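Local coordinates for LbaCas13a (C2c2) (Lachnospiraceae bacterium, PDB 5W1H), which binds a mature CRISPR guide RNA and is an RNA-targeting nuclease of the Cas13a family that cleaves at A, at residues A[1184-1189]-A[1206-1211]; A[1150-1155]-A[1218-1223]; A[163-168]-A[201-206]. All coordinates share one frame; numbering follows the deposited sequence.

Contacts 1 and 2 are near neighbours and contact 3 is remote, so together they sample both flanks of a guide-bound Cas13a. Along the chain contact 3 closes first, joining helices 158-166 and 193-206, probably in the lobe that recognises the guide. Contact 2 then joins the start of helix 1153-1156 to the loop after helix 1205-1216, and contact 1 is nested within it, setting that same helix against strand 1187-1189. Centre to centre, contacts 1 and 2 lie about 17 Å apart, contact 3 about 77 Å from contact 1 and 75 Å from contact 2. The nested pair, not touching, precedes helix 1239-1250, at whose end the second HEPN R-x4-H motif probably lies.

Contact 1 (A[1184-1189]-A[1206-1211]); sequences LPLYYV and GAKIGE
Y1188 lays one face of its ring along the acidic side chain of E1211, and the contact is built round that overlap. E1211 CG stands 3.5 Å from the centroid of the Y1188 ring, only 6° off the ring normal, which makes a well-centred CH-pi contact. Beyond it the carboxylate continues over the same ring, its plane 8° from that of the ring and E1211 CD 3.6 Å from Y1188 CE1. A glutamate chain that is extended past CG can follow the ring in this way from centre to hydroxyl end. On the tyrosine side, chi1 of 63° sets CG between the backbone N and the carbonyl carbon and swings the ring to the helix side, while Y1188 CB lies 3.2 Å from E1211 O.

L1186 fills the neighbouring position with its two methyl branches divided between helix residues: L1186 CD2 meets E1211 CB at 3.7 Å, and L1186 CD1 lies 3.7 Å from K1208 O. The lysine then reaches along an extended chain to the backbone, K1208 NZ donating to L1184 O at 3.2 Å. Its ammonium also bonds the carbonyls of G1201 and A1178, so three backbone oxygens gather round a largely buried charge. E1203 brings a carboxylate close to that of E1211, which would probably raise the pKa of one of them.

Helix 1205-1216 thus packs on one side of strand 1187-1189, whose antiparallel partner is strand 1196-1198; helix 1171-1178 adds Y1174, Q1175 and A1178 against L1184 and L1186.

Contact 2 (A[1150-1155]-A[1218-1223]); sequences NKQATY and SFENTS
T1154 OG1 is held by a water 2.9 Å away, which also approaches S1218 OG, though at a doubtfully short distance. The two hydroxyls are too far apart to bond directly. With chi1 at 54°, T1154 OG1 sits between its backbone N and carbonyl carbon and faces the opposite loop, where it also meets the rim of F1219 in the ring plane, 3.3 Å from F1219 CE1.

The phenylalanine has a second neighbour in Y1155. F1219 CE2 comes to the edge of the tyrosine ring, 3.6 Å from Y1155 CD1, with the two ring planes at 63° in an oblique pairing. H1141 bonds the phenol of Y1155, tying this ring to the long helix 1106-1145.

Q1152, at the N-cap position of helix 1153-1156, spends its side chain across the contact. An extended chain carries the amide to the loop backbone, where E1220 N gives a weak hydrogen bond to Q1152 OE1, 3.2 Å long and bent to 150°. The amide nitrogen Q1152 NE2 is just as near, 3.1 Å from E1220 N, but as two donors that pair does not bond. Q1152 OE1 also lies 3.2 Å from F1219 CD1, an oblique approach to the ring.

Next to it N1221 OD1 is buried without a partner in the model. The chemistry suggests that packing of the buried F1219 ring contributes much to joining loop 1218-1223 to the start of helix 1153-1156 and the residues before it, with the identified polar links mostly weak or water-mediated.

Contact 3 (A[163-168]-A[201-206]); sequences NRIKNN and KLLMNA
I165 sends its CD1 methyl between two leucines of the facing helix, I165 CD1 lying 3.9 Å from L202 CD2 and equally 3.9 Å from L203 CD2. The isoleucine crosses L203 at about a right angle and L202 more obliquely, and one methyl touches both. Its other branch works nearer the backbone: I165 CG2 lies 4.0 Å from L203 CD2 and 4.2 Å from A206 CB, where the small alanine probably allows close approach; the CA atoms of K166 and A206, 6.9 Å apart, are the nearest such pair. Chi1 of -72° divides the labour, placing CG1 beside the backbone N and CG2 beside the carbonyl carbon, and from CG1 the nearly straight chi2 carries CD1 outward.

K166 borders this apolar patch on its exposed side. Its aliphatic part passes over the last carbonyl of the facing helix, K166 CD 3.2 Å from A206 O, and a bend at chi3 (54°) then leads K166 CE to 4.1 Å from A206 O. A lysine charge near a helix C-terminus would probably be favourable, even without a direct bond.

Further contacts extend the core. I162, a turn before K166, touches L202, N205 and A206, while V218 and F222 of helix 218-230 reach L202 and I178 of helix 175-185 reaches L203. The contact's nearest atom lies about 15 Å from the bound RNA. Aliphatic side chains from successive helices meeting round a common interior are characteristic of an all-helical bundle, here one of the protein's helical domains.

Contact 1 (A[1184-1189]-A[1206-1211])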
# COMPACT_ATOMS: atom_id res chain seq x y z
N LEU A 1184 -27.53 6.29 -6.20
CA LEU A 1184 -27.90 6.03 -7.59
C LEU A 1184 -29.11 5.11 -7.61
O LEU A 1184 -29.01 3.96 -7.15
CB LEU A 1184 -26.73 5.39 -8.34
CG LEU A 1184 -26.76 5.47 -9.87
CD1 LEU A 1184 -27.04 6.89 -10.33
CD2 LEU A 1184 -25.44 4.97 -10.45
N PRO A 1185 -30.27 5.56 -8.09
CA PRO A 1185 -31.46 4.70 -8.09
C PRO A 1185 -31.31 3.50 -9.01
O PRO A 1185 -30.59 3.53 -10.01
CB PRO A 1185 -32.57 5.63 -8.60
CG PRO A 1185 -32.05 7.02 -8.36
CD PRO A 1185 -30.57 6.93 -8.55
N LEU A 1186 -32.01 2.43 -8.66
CA LEU A 1186 -32.03 1.20 -9.44
C LEU A 1186 -33.46 0.88 -9.84
O LEU A 1186 -34.39 1.07 -9.05
CB LEU A 1186 -31.41 0.05 -8.64
CG LEU A 1186 -30.84 -1.15 -9.41
CD1 LEU A 1186 -29.66 -1.73 -8.66
CD2 LEU A 1186 -31.92 -2.20 -9.58
N TYR A 1187 -33.63 0.40 -11.07
CA TYR A 1187 -34.93 0.05 -11.62
C TYR A 1187 -35.11 -1.46 -11.56
O TYR A 1187 -34.22 -2.21 -11.97
CB TYR A 1187 -35.07 0.54 -13.07
CG TYR A 1187 -34.89 2.03 -13.22
CD1 TYR A 1187 -33.63 2.59 -13.34
CD2 TYR A 1187 -35.99 2.88 -13.23
CE1 TYR A 1187 -33.46 3.95 -13.47
CE2 TYR A 1187 -35.83 4.25 -13.37
CZ TYR A 1187 -34.56 4.78 -13.48
OH TYR A 1187 -34.37 6.14 -13.61
N TYR A 1188 -36.27 -1.90 -11.06
CA TYR A 1188 -36.50 -3.32 -10.85
C TYR A 1188 -38.00 -3.56 -10.70
O TYR A 1188 -38.79 -2.62 -10.57
CB TYR A 1188 -35.75 -3.84 -9.61
CG TYR A 1188 -36.20 -3.19 -8.32
CD1 TYR A 1188 -35.76 -1.92 -7.96
CD2 TYR A 1188 -37.06 -3.85 -7.45
CE1 TYR A 1188 -36.16 -1.32 -6.79
CE2 TYR A 1188 -37.47 -3.26 -6.27
CZ TYR A 1188 -37.02 -2.00 -5.94
OH TYR A 1188 -37.43 -1.40 -4.77
N VAL A 1189 -38.38 -4.83 -10.74
CA VAL A 1189 -39.75 -5.25 -10.48
C VAL A 1189 -39.84 -5.64 -9.01
O VAL A 1189 -39.15 -6.55 -8.55
CB VAL A 1189 -40.18 -6.41 -11.39
CG1 VAL A 1189 -41.57 -6.90 -11.01
CG2 VAL A 1189 -40.16 -5.95 -12.84
N GLY A 1206 -26.51 -4.92 -0.36
CA GLY A 1206 -27.24 -6.18 -0.43
C GLY A 1206 -28.64 -6.01 -1.00
O GLY A 1206 -29.13 -6.88 -1.72
N ALA A 1207 -29.29 -4.90 -0.68
CA ALA A 1207 -30.61 -4.64 -1.24
C ALA A 1207 -30.53 -4.39 -2.74
O ALA A 1207 -31.39 -4.85 -3.50
CB ALA A 1207 -31.26 -3.44 -0.53
N LYS A 1208 -29.49 -3.68 -3.18
CA LYS A 1208 -29.36 -3.39 -4.60
C LYS A 1208 -29.02 -4.64 -5.40
O LYS A 1208 -29.46 -4.77 -6.55
CB LYS A 1208 -28.30 -2.30 -4.81
CG LYS A 1208 -28.82 -0.92 -4.45
CD LYS A 1208 -27.75 0.13 -4.56
CE LYS A 1208 -28.38 1.52 -4.63
NZ LYS A 1208 -27.35 2.56 -4.85
N ILE A 1209 -28.27 -5.57 -4.82
CA ILE A 1209 -28.00 -6.83 -5.51
C ILE A 1209 -29.30 -7.60 -5.72
O ILE A 1209 -29.57 -8.11 -6.81
CB ILE A 1209 -26.95 -7.65 -4.73
CG1 ILE A 1209 -25.59 -6.96 -4.79
CG2 ILE A 1209 -26.87 -9.07 -5.28
CD1 ILE A 1209 -24.51 -7.63 -3.96
N GLY A 1210 -30.13 -7.68 -4.67
CA GLY A 1210 -31.42 -8.32 -4.83
C GLY A 1210 -32.29 -7.63 -5.86
O GLY A 1210 -32.98 -8.29 -6.65
N GLU A 1211 -32.26 -6.30 -5.88
CA GLU A 1211 -33.02 -5.54 -6.87
C GLU A 1211 -32.48 -5.78 -8.28
O GLU A 1211 -33.26 -5.89 -9.23
CB GLU A 1211 -32.99 -4.05 -6.53
CG GLU A 1211 -33.78 -3.71 -5.28
CD GLU A 1211 -33.43 -2.34 -4.72
OE1 GLU A 1211 -32.55 -1.68 -5.30
OE2 GLU A 1211 -34.04 -1.93 -3.71

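Contact 2 (A[1150-1155]-A[1218-1223])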
# COMPACT_ATOMS: atom_id res chain seq x y z
N ASN A 1150 -27.09 -12.57 -28.85
CA ASN A 1150 -28.49 -12.25 -28.59
C ASN A 1150 -28.62 -11.51 -27.26
O ASN A 1150 -28.18 -12.00 -26.22
CB ASN A 1150 -29.32 -13.53 -28.57
CG ASN A 1150 -30.79 -13.26 -28.27
OD1 ASN A 1150 -31.36 -12.27 -28.72
ND2 ASN A 1150 -31.40 -14.15 -27.49
N LYS A 1151 -29.25 -10.34 -27.30
CA LYS A 1151 -29.46 -9.52 -26.11
C LYS A 1151 -30.91 -9.05 -26.08
O LYS A 1151 -31.43 -8.56 -27.08
CB LYS A 1151 -28.51 -8.31 -26.10
CG LYS A 1151 -27.06 -8.67 -25.77
CD LYS A 1151 -26.14 -7.48 -25.97
CE LYS A 1151 -25.78 -7.29 -27.44
NZ LYS A 1151 -24.93 -8.41 -27.93
N GLN A 1152 -31.55 -9.22 -24.93
CA GLN A 1152 -32.95 -8.86 -24.80
C GLN A 1152 -33.12 -7.35 -24.64
O GLN A 1152 -32.16 -6.60 -24.44
CB GLN A 1152 -33.58 -9.59 -23.62
CG GLN A 1152 -33.76 -11.08 -23.86
CD GLN A 1152 -33.95 -11.84 -22.58
OE1 GLN A 1152 -33.15 -11.70 -21.65
NE2 GLN A 1152 -35.01 -12.63 -22.50
N ALA A 1153 -34.38 -6.91 -24.71
CA ALA A 1153 -34.69 -5.49 -24.77
C ALA A 1153 -34.22 -4.75 -23.52
O ALA A 1153 -33.53 -3.73 -23.61
CB ALA A 1153 -36.19 -5.28 -24.98
N THR A 1154 -34.59 -5.26 -22.34
CA THR A 1154 -34.28 -4.53 -21.11
C THR A 1154 -32.81 -4.61 -20.73
O THR A 1154 -32.36 -3.83 -19.89
CB THR A 1154 -35.15 -5.04 -19.96
OG1 THR A 1154 -35.01 -6.46 -19.83
CG2 THR A 1154 -36.61 -4.70 -20.20
N TYR A 1155 -32.05 -5.53 -21.33
CA TYR A 1155 -30.60 -5.53 -21.16
C TYR A 1155 -29.98 -4.29 -21.79
O TYR A 1155 -29.01 -3.73 -21.27
CB TYR A 1155 -30.01 -6.81 -21.76
CG TYR A 1155 -28.52 -7.02 -21.56
CD1 TYR A 1155 -28.04 -7.64 -20.41
CD2 TYR A 1155 -27.60 -6.64 -22.53
CE1 TYR A 1155 -26.68 -7.86 -20.22
CE2 TYR A 1155 -26.24 -6.85 -22.35
CZ TYR A 1155 -25.79 -7.46 -21.19
OH TYR A 1155 -24.44 -7.68 -21.01
N SER A 1218 -36.15 -11.50 -15.77
CA SER A 1218 -36.81 -11.86 -17.02
C SER A 1218 -35.86 -12.48 -18.03
O SER A 1218 -36.33 -13.07 -19.01
CB SER A 1218 -37.46 -10.62 -17.64
OG SER A 1218 -36.52 -9.56 -17.75
N PHE A 1219 -34.55 -12.37 -17.82
CA PHE A 1219 -33.59 -12.75 -18.85
C PHE A 1219 -33.69 -14.24 -19.16
O PHE A 1219 -33.67 -15.08 -18.26
CB PHE A 1219 -32.17 -12.36 -18.43
CG PHE A 1219 -31.91 -10.87 -18.46
CD1 PHE A 1219 -32.86 -9.99 -18.93
CD2 PHE A 1219 -30.70 -10.36 -18.01
CE1 PHE A 1219 -32.62 -8.61 -18.96
CE2 PHE A 1219 -30.44 -8.99 -18.04
CZ PHE A 1219 -31.41 -8.12 -18.51
N GLU A 1220 -33.81 -14.55 -20.45
CA GLU A 1220 -34.10 -15.90 -20.90
C GLU A 1220 -32.87 -16.66 -21.39
O GLU A 1220 -32.93 -17.89 -21.51
CB GLU A 1220 -35.14 -15.86 -22.03
CG GLU A 1220 -36.18 -16.95 -21.97
CD GLU A 1220 -37.39 -16.64 -22.85
OE1 GLU A 1220 -37.88 -15.49 -22.81
OE2 GLU A 1220 -37.84 -17.54 -23.58
N ASN A 1221 -31.77 -15.97 -21.67
CA ASN A 1221 -30.53 -16.61 -22.10
C ASN A 1221 -29.56 -16.85 -20.94
O ASN A 1221 -28.42 -17.26 -21.18
CB ASN A 1221 -29.86 -15.79 -23.20
CG ASN A 1221 -29.75 -14.32 -22.86
OD1 ASN A 1221 -29.96 -13.92 -21.71
ND2 ASN A 1221 -29.43 -13.50 -23.85
N THR A 1222 -29.99 -16.59 -19.71
CA THR A 1222 -29.17 -16.88 -18.54
C THR A 1222 -30.09 -17.01 -17.33
O THR A 1222 -31.20 -16.47 -17.31
CB THR A 1222 -28.12 -15.79 -18.29
OG1 THR A 1222 -27.46 -16.04 -17.04
CG2 THR A 1222 -28.77 -14.41 -18.25
N SER A 1223 -29.62 -17.75 -16.33
CA SER A 1223 -30.31 -17.86 -15.06
C SER A 1223 -29.77 -16.89 -14.01
O SER A 1223 -30.41 -16.74 -12.96
CB SER A 1223 -30.22 -19.29 -14.51
OG SER A 1223 -30.98 -20.19 -15.31
O HOH W 1 -36.24 -7.10 -17.33

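Contact 3 (A[163-168]-A[201-206])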
# COMPACT_ATOMS: atom_id res chain seq x y z
N ASN A 163 45.58 -14.17 -22.05
CA ASN A 163 46.73 -13.41 -21.56
C ASN A 163 46.31 -12.29 -20.63
O ASN A 163 46.97 -12.04 -19.61
CB ASN A 163 47.54 -12.86 -22.74
CG ASN A 163 48.24 -13.96 -23.52
OD1 ASN A 163 48.48 -15.05 -23.00
ND2 ASN A 163 48.58 -13.67 -24.77
N ARG A 164 45.21 -11.60 -20.94
CA ARG A 164 44.72 -10.55 -20.05
C ARG A 164 44.22 -11.14 -18.73
O ARG A 164 44.40 -10.53 -17.67
CB ARG A 164 43.61 -9.75 -20.74
CG ARG A 164 44.11 -8.74 -21.76
CD ARG A 164 45.17 -7.84 -21.15
NE ARG A 164 45.41 -6.65 -21.96
CZ ARG A 164 45.04 -5.42 -21.62
NH1 ARG A 164 45.30 -4.40 -22.42
NH2 ARG A 164 44.40 -5.21 -20.47
N ILE A 165 43.58 -12.31 -18.78
CA ILE A 165 43.11 -12.96 -17.56
C ILE A 165 44.28 -13.40 -16.69
O ILE A 165 44.24 -13.27 -15.46
CB ILE A 165 42.18 -14.14 -17.92
CG1 ILE A 165 40.85 -13.63 -18.46
CG2 ILE A 165 41.96 -15.04 -16.72
CD1 ILE A 165 39.98 -14.73 -19.07
N LYS A 166 45.34 -13.91 -17.31
CA LYS A 166 46.48 -14.43 -16.57
C LYS A 166 47.44 -13.35 -16.09
O LYS A 166 48.27 -13.63 -15.21
CB LYS A 166 47.27 -15.43 -17.42
CG LYS A 166 46.57 -16.75 -17.67
CD LYS A 166 47.42 -17.64 -18.58
CE LYS A 166 48.83 -17.80 -18.03
NZ LYS A 166 49.62 -18.76 -18.86
N ASN A 167 47.34 -12.14 -16.63
CA ASN A 167 48.39 -11.14 -16.42
C ASN A 167 48.56 -10.79 -14.95
O ASN A 167 49.68 -10.55 -14.49
CB ASN A 167 48.08 -9.88 -17.24
CG ASN A 167 49.34 -9.13 -17.64
OD1 ASN A 167 50.37 -9.23 -16.99
ND2 ASN A 167 49.24 -8.37 -18.73
N ASN A 168 47.46 -10.76 -14.19
CA ASN A 168 47.51 -10.39 -12.78
C ASN A 168 47.29 -11.58 -11.85
O ASN A 168 47.10 -11.38 -10.64
CB ASN A 168 46.49 -9.30 -12.48
CG ASN A 168 46.66 -8.09 -13.37
OD1 ASN A 168 47.76 -7.81 -13.85
ND2 ASN A 168 45.58 -7.36 -13.60
N LYS A 201 34.68 -22.32 -20.33
CA LYS A 201 35.65 -22.95 -21.22
C LYS A 201 36.88 -22.08 -21.38
O LYS A 201 38.02 -22.58 -21.36
CB LYS A 201 35.00 -23.23 -22.58
CG LYS A 201 35.86 -24.01 -23.56
CD LYS A 201 35.03 -24.47 -24.75
CE LYS A 201 35.86 -25.28 -25.74
NZ LYS A 201 35.02 -25.74 -26.88
N LEU A 202 36.68 -20.77 -21.53
CA LEU A 202 37.80 -19.83 -21.60
C LEU A 202 38.64 -19.86 -20.33
O LEU A 202 39.88 -19.91 -20.39
CB LEU A 202 37.27 -18.42 -21.86
CG LEU A 202 38.28 -17.27 -21.74
CD1 LEU A 202 39.34 -17.40 -22.81
CD2 LEU A 202 37.57 -15.93 -21.85
N LEU A 203 37.99 -19.84 -19.16
CA LEU A 203 38.73 -19.80 -17.91
C LEU A 203 39.49 -21.10 -17.65
O LEU A 203 40.60 -21.08 -17.12
CB LEU A 203 37.79 -19.48 -16.75
CG LEU A 203 37.32 -18.03 -16.65
CD1 LEU A 203 36.28 -17.87 -15.56
CD2 LEU A 203 38.50 -17.10 -16.42
N MET A 204 38.89 -22.24 -18.01
CA MET A 204 39.60 -23.50 -17.83
C MET A 204 40.84 -23.55 -18.72
O MET A 204 41.92 -23.95 -18.27
CB MET A 204 38.68 -24.69 -18.13
CG MET A 204 37.55 -24.87 -17.11
SD MET A 204 38.10 -25.43 -15.48
CE MET A 204 38.38 -27.17 -15.77
N ASN A 205 40.70 -23.14 -19.98
CA ASN A 205 41.86 -23.04 -20.86
C ASN A 205 42.89 -22.05 -20.32
O ASN A 205 44.10 -22.30 -20.39
CB ASN A 205 41.42 -22.64 -22.27
CG ASN A 205 40.46 -23.65 -22.89
OD1 ASN A 205 40.29 -24.76 -22.40
ND2 ASN A 205 39.82 -23.26 -24.00
N ALA A 206 42.43 -20.93 -19.76
CA ALA A 206 43.35 -19.92 -19.26
C ALA A 206 44.21 -20.46 -18.12
O ALA A 206 45.40 -20.12 -18.01
CB ALA A 206 42.58 -18.68 -18.80